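Local coordinates for putative MCP-type signal transduction protein (Campylobacter jejuni subsp. jejuni serotype O:2, PDB 4WY9) that probably senses chemical signals in the periplasm as the tandem-PAS sensory domain of the chemoreceptor Tlp1, apparently recognising its ligands indirectly, at residues 14-19 against 283-288; 120-125 against 157-162; 145-150 against 274-279. One frame throughout, in Å; residues are numbered along the deposited sequence. Where two conformers were deposited one is given.

Interaction 1 of 3, residues 14-19 against 283-288; sequences DILASI and VTAPKY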
loop_
_atom_site.group_PDB
_atom_site.type_symbol
_atom_site.label_atom_id
_atom_site.label_comp_id
_atom_site.label_asym_id
_atom_site.label_seq_id
_atom_site.Cartn_x
_atom_site.Cartn_y
_atom_site.Cartn_z
ATOM N N ASP A 14 -27.411 3.362 -6.637
ATOM C CA ASP A 14 -27.281 2.019 -6.099
ATOM C C ASP A 14 -26.179 1.264 -6.818
ATOM O O ASP A 14 -25.431 0.489 -6.210
ATOM C CB ASP A 14 -28.602 1.252 -6.213
ATOM C CG ASP A 14 -29.675 1.767 -5.284
ATOM O OD1 ASP A 14 -29.367 2.455 -4.311
ATOM O OD2 ASP A 14 -30.864 1.445 -5.536
ATOM N N ILE A 15 -26.086 1.444 -8.113
ATOM C CA ILE A 15 -25.038 0.798 -8.912
ATOM C C ILE A 15 -23.670 1.274 -8.448
ATOM O O ILE A 15 -22.747 0.455 -8.242
ATOM C CB ILE A 15 -25.238 1.058 -10.413
ATOM C CG1 ILE A 15 -26.451 0.297 -10.918
ATOM C CG2 ILE A 15 -24.009 0.694 -11.230
ATOM C CD1 ILE A 15 -27.005 0.789 -12.249
ATOM N N LEU A 16 -23.506 2.571 -8.281
ATOM C CA LEU A 16 -22.210 3.109 -7.855
ATOM C C LEU A 16 -21.826 2.591 -6.462
ATOM O O LEU A 16 -20.652 2.245 -6.211
ATOM C CB LEU A 16 -22.206 4.618 -7.891
ATOM C CG LEU A 16 -22.217 5.251 -9.267
ATOM C CD1 LEU A 16 -22.394 6.764 -9.131
ATOM C CD2 LEU A 16 -20.924 4.950 -10.019
ATOM N N ALA A 17 -22.788 2.508 -5.549
ATOM C CA ALA A 17 -22.505 1.953 -4.222
ATOM C C ALA A 17 -22.022 0.508 -4.335
ATOM O O ALA A 17 -21.077 0.089 -3.657
ATOM C CB ALA A 17 -23.722 2.053 -3.344
ATOM N N SER A 18 -22.658 -0.257 -5.223
ATOM C CA SER A 18 -22.296 -1.669 -5.404
ATOM C C SER A 18 -20.875 -1.798 -5.983
ATOM O O SER A 18 -20.067 -2.597 -5.506
ATOM C CB SER A 18 -23.306 -2.373 -6.315
ATOM O OG SER A 18 -22.989 -3.740 -6.518
ATOM N N ILE A 19 -20.574 -0.989 -6.989
ATOM C CA ILE A 19 -19.292 -1.029 -7.679
ATOM C C ILE A 19 -18.177 -0.699 -6.683
ATOM O O ILE A 19 -17.122 -1.383 -6.635
ATOM C CB ILE A 19 -19.242 -0.005 -8.864
ATOM C CG1 ILE A 19 -20.125 -0.466 -9.998
ATOM C CG2 ILE A 19 -17.820 0.259 -9.347
ATOM C CD1 ILE A 19 -20.324 0.581 -11.073
ATOM N N VAL A 283 -15.904 6.193 -6.824
ATOM C CA VAL A 283 -16.281 5.952 -8.202
ATOM C C VAL A 283 -17.346 6.954 -8.613
ATOM O O VAL A 283 -18.321 7.170 -7.873
ATOM C CB VAL A 283 -16.783 4.509 -8.457
ATOM C CG1 VAL A 283 -17.180 4.326 -9.911
ATOM C CG2 VAL A 283 -15.705 3.516 -8.100
ATOM N N THR A 284 -17.166 7.566 -9.776
ATOM C CA THR A 284 -18.097 8.556 -10.276
ATOM C C THR A 284 -18.804 8.123 -11.544
ATOM O O THR A 284 -18.339 7.239 -12.291
ATOM C CB THR A 284 -17.407 9.863 -10.570
ATOM O OG1 THR A 284 -16.602 9.723 -11.737
ATOM C CG2 THR A 284 -16.584 10.340 -9.404
ATOM N N ALA A 285 -19.943 8.776 -11.794
ATOM C CA ALA A 285 -20.685 8.710 -13.052
ATOM C C ALA A 285 -21.139 10.119 -13.390
ATOM O O ALA A 285 -21.969 10.672 -12.681
ATOM C CB ALA A 285 -21.875 7.768 -12.944
ATOM N N PRO A 286 -20.567 10.734 -14.454
ATOM C CA PRO A 286 -21.096 12.056 -14.874
ATOM C C PRO A 286 -22.586 11.981 -15.111
ATOM O O PRO A 286 -23.064 11.048 -15.768
ATOM C CB PRO A 286 -20.325 12.365 -16.161
ATOM C CG PRO A 286 -19.050 11.608 -15.984
ATOM C CD PRO A 286 -19.438 10.325 -15.301
ATOM N N LYS A 287 -23.325 12.969 -14.618
ATOM C CA LYS A 287 -24.792 12.926 -14.745
ATOM C C LYS A 287 -25.210 12.915 -16.188
ATOM O O LYS A 287 -26.150 12.226 -16.591
ATOM C CB LYS A 287 -25.431 14.072 -13.984
ATOM C CG LYS A 287 -25.256 13.991 -12.492
ATOM C CD LYS A 287 -25.720 15.190 -11.746
ATOM C CE LYS A 287 -25.469 15.139 -10.289
ATOM N NZ LYS A 287 -25.666 16.361 -9.573
ATOM N N TYR A 288 -24.508 13.663 -17.033
ATOM C CA TYR A 288 -24.866 13.706 -18.451
ATOM C C TYR A 288 -24.687 12.309 -19.085
ATOM O O TYR A 288 -25.499 11.902 -19.925
ATOM C CB TYR A 288 -23.995 14.719 -19.197
ATOM C CG TYR A 288 -24.445 14.932 -20.591
ATOM C CD1 TYR A 288 -25.418 15.890 -20.904
ATOM C CD2 TYR A 288 -23.929 14.163 -21.641
ATOM C CE1 TYR A 288 -25.848 16.063 -22.192
ATOM C CE2 TYR A 288 -24.374 14.339 -22.945
ATOM C CZ TYR A 288 -25.312 15.292 -23.222
ATOM O OH TYR A 288 -25.775 15.497 -24.519
#

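Interaction 2 of 3, residues 120-125 against 157-162; sequences KAIQAS and NLEGQD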
loop_
_atom_site.group_PDB
_atom_site.type_symbol
_atom_site.label_atom_id
_atom_site.label_comp_id
_atom_site.label_asym_id
_atom_site.label_seq_id
_atom_site.Cartn_x
_atom_site.Cartn_y
_atom_site.Cartn_z
ATOM N N LYS A 120 13.972 -13.087 -5.660
ATOM C CA LYS A 120 15.423 -13.016 -5.750
ATOM C C LYS A 120 15.921 -11.730 -5.151
ATOM O O LYS A 120 15.235 -10.703 -5.187
ATOM C CB LYS A 120 15.888 -13.065 -7.219
ATOM C CG LYS A 120 15.217 -11.996 -8.077
ATOM C CD LYS A 120 16.088 -11.634 -9.290
ATOM C CE LYS A 120 15.332 -10.786 -10.302
ATOM N NZ LYS A 120 14.381 -9.853 -9.652
ATOM N N ALA A 121 17.113 -11.787 -4.566
ATOM C CA ALA A 121 17.721 -10.588 -3.987
ATOM C C ALA A 121 18.100 -9.622 -5.112
ATOM O O ALA A 121 18.598 -10.026 -6.167
ATOM C CB ALA A 121 18.938 -10.929 -3.160
ATOM N N ILE A 122 17.845 -8.338 -4.861
ATOM C CA ILE A 122 18.294 -7.272 -5.742
ATOM C C ILE A 122 19.037 -6.252 -4.929
ATOM O O ILE A 122 19.023 -6.300 -3.691
ATOM C CB ILE A 122 17.098 -6.589 -6.449
ATOM C CG1 ILE A 122 16.122 -5.971 -5.430
ATOM C CG2 ILE A 122 16.374 -7.574 -7.358
ATOM C CD1 ILE A 122 15.156 -4.973 -6.025
ATOM N N GLN A 123 19.707 -5.326 -5.605
ATOM C CA GLN A 123 20.517 -4.348 -4.899
ATOM C C GLN A 123 19.666 -3.502 -3.964
ATOM O O GLN A 123 18.729 -2.841 -4.410
ATOM C CB GLN A 123 21.277 -3.454 -5.868
ATOM C CG GLN A 123 22.140 -2.406 -5.191
ATOM C CD GLN A 123 23.228 -3.019 -4.364
ATOM O OE1 GLN A 123 24.078 -3.740 -4.884
ATOM N NE2 GLN A 123 23.216 -2.727 -3.090
ATOM N N ALA A 124 20.006 -3.508 -2.665
ATOM C CA ALA A 124 19.315 -2.679 -1.688
ATOM C C ALA A 124 19.688 -1.230 -1.768
ATOM O O ALA A 124 20.782 -0.882 -2.210
ATOM C CB ALA A 124 19.538 -3.171 -0.314
ATOM N N SER A 125 18.787 -0.375 -1.318
ATOM C CA SER A 125 18.948 1.033 -1.405
ATOM C C SER A 125 18.534 1.709 -0.136
ATOM O O SER A 125 17.698 1.193 0.606
ATOM C CB SER A 125 18.036 1.574 -2.571
ATOM O OG SER A 125 17.615 2.812 -2.373
ATOM N N ASN A 157 11.617 3.933 -6.412
ATOM C CA ASN A 157 12.420 3.504 -7.540
ATOM C C ASN A 157 13.466 2.557 -7.019
ATOM O O ASN A 157 14.483 2.988 -6.449
ATOM C CB ASN A 157 13.042 4.689 -8.290
ATOM C CG ASN A 157 13.714 4.268 -9.568
ATOM O OD1 ASN A 157 14.318 3.182 -9.647
ATOM N ND2 ASN A 157 13.563 5.065 -10.603
ATOM N N LEU A 158 13.258 1.264 -7.222
ATOM C CA LEU A 158 14.166 0.242 -6.668
ATOM C C LEU A 158 14.963 -0.498 -7.723
ATOM O O LEU A 158 16.018 -1.052 -7.415
ATOM C CB LEU A 158 13.377 -0.746 -5.846
ATOM C CG LEU A 158 12.654 -0.161 -4.634
ATOM C CD1 LEU A 158 11.800 -1.223 -3.999
ATOM C CD2 LEU A 158 13.636 0.413 -3.640
ATOM N N GLU A 159 14.485 -0.499 -8.970
ATOM C CA GLU A 159 15.152 -1.245 -10.041
ATOM C C GLU A 159 15.410 -0.410 -11.289
ATOM O O GLU A 159 15.887 -0.937 -12.280
ATOM C CB GLU A 159 14.331 -2.469 -10.425
ATOM C CG GLU A 159 14.134 -3.463 -9.295
ATOM C CD GLU A 159 13.259 -4.616 -9.725
ATOM O OE1 GLU A 159 12.069 -4.391 -9.991
ATOM O OE2 GLU A 159 13.800 -5.759 -9.797
ATOM N N GLY A 160 15.233 0.890 -11.205
ATOM C CA GLY A 160 15.515 1.794 -12.308
ATOM C C GLY A 160 14.347 2.635 -12.753
ATOM O O GLY A 160 14.541 3.775 -13.197
ATOM N N GLN A 161 13.124 2.121 -12.583
ATOM C CA GLN A 161 11.945 2.859 -13.021
ATOM C C GLN A 161 11.088 3.226 -11.834
ATOM O O GLN A 161 10.928 2.466 -10.913
ATOM C CB GLN A 161 11.113 2.077 -14.016
ATOM C CG GLN A 161 11.892 1.412 -15.164
ATOM C CD GLN A 161 11.214 0.124 -15.639
ATOM O OE1 GLN A 161 10.370 -0.478 -14.928
ATOM N NE2 GLN A 161 11.588 -0.325 -16.849
ATOM N N ASP A 162 10.501 4.414 -11.889
ATOM C CA ASP A 162 9.602 4.890 -10.849
ATOM C C ASP A 162 8.317 4.092 -10.817
ATOM O O ASP A 162 7.811 3.652 -11.849
ATOM C CB ASP A 162 9.223 6.352 -11.081
ATOM C CG ASP A 162 10.371 7.320 -10.869
ATOM O OD1 ASP A 162 11.421 6.937 -10.319
ATOM O OD2 ASP A 162 10.175 8.505 -11.234
HETATM O O HOH W 1 17.095 -0.663 -4.756
HETATM O O HOH W 2 17.970 -2.764 -7.240
HETATM O O HOH W 3 16.635 3.346 -4.706
#

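Interaction 3 of 3, residues 145-150 against 274-279; sequences ENKVYI and VQDSSW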
loop_
_atom_site.group_PDB
_atom_site.type_symbol
_atom_site.label_atom_id
_atom_site.label_comp_id
_atom_site.label_asym_id
_atom_site.label_seq_id
_atom_site.Cartn_x
_atom_site.Cartn_y
_atom_site.Cartn_z
ATOM N N GLU A 145 3.515 -4.442 21.550
ATOM C CA GLU A 145 2.502 -3.881 20.692
ATOM C C GLU A 145 2.167 -4.916 19.593
ATOM O O GLU A 145 2.934 -5.820 19.288
ATOM C CB GLU A 145 2.977 -2.524 20.118
ATOM C CG GLU A 145 3.972 -2.632 19.003
ATOM C CD GLU A 145 4.579 -1.348 18.445
ATOM O OE1 GLU A 145 4.693 -0.369 19.155
ATOM O OE2 GLU A 145 4.972 -1.373 17.281
ATOM N N ASN A 146 1.002 -4.791 19.011
ATOM C CA ASN A 146 0.627 -5.652 17.924
ATOM C C ASN A 146 0.420 -4.800 16.685
ATOM O O ASN A 146 -0.553 -4.950 15.943
ATOM C CB ASN A 146 -0.655 -6.409 18.286
ATOM C CG ASN A 146 -0.966 -7.489 17.312
ATOM O OD1 ASN A 146 -0.106 -7.862 16.510
ATOM N ND2 ASN A 146 -2.196 -8.006 17.359
ATOM N N LYS A 147 1.337 -3.904 16.447
ATOM C CA LYS A 147 1.039 -2.890 15.466
ATOM C C LYS A 147 1.646 -3.207 14.118
ATOM O O LYS A 147 2.751 -3.712 14.030
ATOM C CB LYS A 147 1.529 -1.500 15.927
ATOM C CG LYS A 147 0.815 -0.910 17.125
ATOM C CD LYS A 147 1.314 0.496 17.407
ATOM C CE LYS A 147 0.608 1.171 18.549
ATOM N NZ LYS A 147 1.123 2.535 18.692
ATOM N N VAL A 148 0.945 -2.822 13.059
ATOM C CA VAL A 148 1.465 -2.850 11.713
ATOM C C VAL A 148 1.540 -1.425 11.236
ATOM O O VAL A 148 0.587 -0.659 11.428
ATOM C CB VAL A 148 0.578 -3.692 10.777
ATOM C CG1 VAL A 148 1.161 -3.736 9.386
ATOM C CG2 VAL A 148 0.376 -5.096 11.349
ATOM N N TYR A 149 2.654 -1.040 10.609
ATOM C CA TYR A 149 2.871 0.332 10.160
ATOM C C TYR A 149 2.619 0.401 8.667
ATOM O O TYR A 149 3.246 -0.306 7.889
ATOM C CB TYR A 149 4.276 0.771 10.533
ATOM C CG TYR A 149 4.498 0.842 12.006
ATOM C CD1 TYR A 149 4.609 -0.335 12.784
ATOM C CD2 TYR A 149 4.567 2.049 12.691
ATOM C CE1 TYR A 149 4.796 -0.289 14.127
ATOM C CE2 TYR A 149 4.766 2.081 14.055
ATOM C CZ TYR A 149 4.861 0.918 14.790
ATOM O OH TYR A 149 5.057 0.959 16.152
ATOM N N ILE A 150 1.679 1.259 8.266
ATOM C CA ILE A 150 1.269 1.352 6.876
ATOM C C ILE A 150 1.406 2.779 6.383
ATOM O O ILE A 150 0.938 3.716 7.046
ATOM C CB ILE A 150 -0.164 0.855 6.683
ATOM C CG1 ILE A 150 -0.239 -0.624 7.131
ATOM C CG2 ILE A 150 -0.621 0.974 5.226
ATOM C CD1 ILE A 150 -1.557 -1.254 6.966
ATOM N N VAL A 274 -7.599 -0.563 7.280
ATOM C CA VAL A 274 -6.587 -1.573 7.188
ATOM C C VAL A 274 -5.641 -1.320 8.333
ATOM O O VAL A 274 -4.829 -0.395 8.286
ATOM C CB VAL A 274 -5.842 -1.529 5.836
ATOM C CG1 VAL A 274 -4.735 -2.531 5.820
ATOM C CG2 VAL A 274 -6.802 -1.761 4.663
ATOM N N GLN A 275 -5.738 -2.147 9.383
ATOM C CA GLN A 275 -4.996 -1.920 10.630
ATOM C C GLN A 275 -5.273 -0.497 11.088
ATOM O O GLN A 275 -6.426 -0.117 11.297
ATOM C CB GLN A 275 -3.508 -2.243 10.436
ATOM C CG GLN A 275 -3.235 -3.681 10.117
ATOM C CD GLN A 275 -3.376 -4.588 11.327
ATOM O OE1 GLN A 275 -3.094 -4.190 12.473
ATOM N NE2 GLN A 275 -3.800 -5.813 11.081
ATOM N N ASP A 276 -4.246 0.330 11.209
ATOM C CA ASP A 276 -4.435 1.715 11.691
ATOM C C ASP A 276 -4.544 2.712 10.525
ATOM O O ASP A 276 -4.584 3.922 10.741
ATOM C CB ASP A 276 -3.283 2.120 12.616
ATOM C CG ASP A 276 -3.224 1.270 13.855
ATOM O OD1 ASP A 276 -4.309 1.122 14.488
ATOM O OD2 ASP A 276 -2.140 0.730 14.177
ATOM N N SER A 277 -4.572 2.207 9.289
ATOM C CA SER A 277 -4.714 3.086 8.124
ATOM C C SER A 277 -6.139 3.065 7.621
ATOM O O SER A 277 -6.918 2.159 7.920
ATOM C CB SER A 277 -3.733 2.688 6.999
ATOM O OG SER A 277 -4.078 1.481 6.383
ATOM N N SER A 278 -6.503 4.062 6.843
ATOM C CA SER A 278 -7.871 4.248 6.371
ATOM C C SER A 278 -7.854 4.597 4.922
ATOM O O SER A 278 -7.106 5.503 4.509
ATOM C CB SER A 278 -8.573 5.319 7.178
ATOM O OG SER A 278 -8.610 5.021 8.565
ATOM N N TRP A 279 -8.698 3.925 4.132
ATOM C CA TRP A 279 -8.728 4.069 2.702
ATOM C C TRP A 279 -10.138 4.207 2.187
ATOM O O TRP A 279 -11.095 3.887 2.896
ATOM C CB TRP A 279 -8.022 2.881 2.029
ATOM C CG TRP A 279 -6.623 2.701 2.477
ATOM C CD1 TRP A 279 -6.200 2.070 3.616
ATOM C CD2 TRP A 279 -5.448 3.147 1.799
ATOM N NE1 TRP A 279 -4.830 2.127 3.694
ATOM C CE2 TRP A 279 -4.335 2.781 2.604
ATOM C CE3 TRP A 279 -5.215 3.820 0.615
ATOM C CZ2 TRP A 279 -3.020 3.075 2.226
ATOM C CZ3 TRP A 279 -3.921 4.112 0.246
ATOM C CH2 TRP A 279 -2.846 3.735 1.055
HETATM O O HOH W 4 -1.728 -1.993 13.740
HETATM O O HOH W 5 -1.527 0.452 10.177
HETATM O O HOH W 6 0.344 1.335 13.486
#

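Interaction 1 of 3, residues 14-19 against 283-288
Leu16 reaches from its helix onto the strand with both methyl branches. CD2 meets CG1 of Val283 at 3.8 Å. CD1 goes to the next inward-facing residue of the strand and lies 4.0 Å from CB of Ala285. The fork therefore spans Val283 and Ala285, and CD2 also passes over the backbone carbonyl carbon of Thr284, the residue between them, at 4.1 Å. CG is anti to the carbonyl carbon of Leu16 (chi1 -71°), which carries the fork out toward the strand. The Leu16 and Val283 side chains cross obliquely.

Ile19, one helical turn on, adds a second, lighter touch. Its CG2 branch is anti to the backbone N and comes 4.1 Å from CG2 of Val283. These two side chains cross at about a right angle. Val283 thus offers one methyl chiefly to Leu16 and the other to Ile19. All the side-chain contacts between the segments are apolar, and the touching residues are mostly buried. Thr284 points the other way, and its OG1 is hydrogen-bonded to the backbone N of Leu208.

The strand runs nearly antiparallel to the helix, with 153° between their directions and a closest axis approach of 8.7 Å. The helical segment belongs to the long helix 8-51, which here packs on one face of the five-stranded antiparallel sheet of a PAS-like domain. Strand 277-286 lies inside that sheet, between strands 209-213 and 264-274. Leu16 also touches Tyr266 and Ala268 of strand 264-274, and Pro286 is the N-cap of the closing helix 287-291.

Interaction 2 of 3, residues 120-125 against 157-162
Ile122 lays its CD1 methyl against the aliphatic part of Glu159, 3.7 Å from CG. The two side chains cross at about a right angle. With CG1 of Ile122 between the backbone N and the carbonyl carbon (chi1 60°), CG2 lies anti to the carbonyl carbon and approaches OE2 of Glu159 at 4.0 Å. The methylene part of the glutamate thus covers the end of the isoleucine, while its carboxylate continues toward Lys120. NZ of Lys120 stops 4.1 Å from OE2, too far for a salt bridge, though the opposite charges probably still attract. That NZ is hydrogen-bonded to the backbone O of Asp110.

Next to these side chains the segments are joined through water. The carbonyl oxygens of Gln123 and Leu158 face each other at 4.4 Å and cannot bond directly. Two waters lie within hydrogen-bonding distance of both. A third water bridges OG of Ser125 and the backbone O of Asn157, at 2.6 Å from OG. Ser125 OG also caps the backbone N of Glu127 at the start of helix 126-129.

The loop 157-162 is braced by Asn157. Its OD1 accepts from the backbone N of Gly160 at 2.9 Å, an Asx motif. Its ND2 gives one bond to OD1 of Asp162 and another to the backbone O of Gly160, the latter from above the carbonyl plane.

The contact lies at the surface of the Cache-type PDC sensor domain. It brings the end of edge strand 119-122 close to the connection between strands 154-156 and 163-173. Phe78 of strand 78-83 touches Ile122, Leu158 and Glu159, and Leu158 also packs on Glu127 and Ile128 of helix 126-129.

Interaction 3 of 3, residues 145-150 against 274-279
Val274 meets Ile150 methyl to methyl: its CG1 lies 3.6 Å from CD1 of the isoleucine, and the two side chains cross at about a right angle. Its carbonyl O accepts from both N and OG of Ser277.

Gln275 follows. Its chain bends at chi2 (-75°), which turns CD back over Val148. The amide carbon CD lies 3.8 Å from CG2 of Val148. OE1 accepts from a water that also binds the backbone N of Val148 and OD2 of Asp276.

Asp276 reaches Val148 mainly through water. OD2 takes a second water at 2.6 Å, which also donates to the carbonyl O of Val148. The backbone N of Asp276 donates to another water bound to that same O. Three waters thus join the backbone of Val148 to the turn.

Residues 274-277 form a type II' beta turn. It is the tip of the hairpin between strands 264-274 and 277-286 in one PAS-like domain. Here it meets the strand 149-150 region of the other, the first PDC sensor domain, beside helix 8-51. Ile35 of that helix touches both Ile150 and Val274.

Ser277 has OG between its backbone N and carbonyl carbon (chi1 71°). From there OG donates to a lone pair of Val274 O, in the carbonyl plane, at 2.8 Å, and lies 3.7 Å from CG2 of Ile150. It also accepts from NE1 of Trp279, lying at the indole edge close to the ring plane.

Trp279 ends the contact. CG2 of Ile150 approaches the edge of its ring, 4.4 Å from CZ2, and the indole also meets Phe31 of helix 8-51.

How the interactions relate
From the N terminus, helix 8-51 begins interaction 1, whose second segment comes only near the end of the chain. This closes a loop of 263 residues and ties the start of the long helix to the five-stranded sheet. Interactions 2 and 3 both nest inside it. Interaction 2 closes a short loop of 31 residues within the first PDC sensor domain. Interaction 3 starts at 145-150, inside that loop, and ends at 274-279, so the two cross. It joins the two sensor domains. Interactions 1 and 3 share strand 277-286, with centres about 29 Å apart. Interactions 1 and 2 lie on opposite sides of the chain's centre, their centres about 39 Å apart.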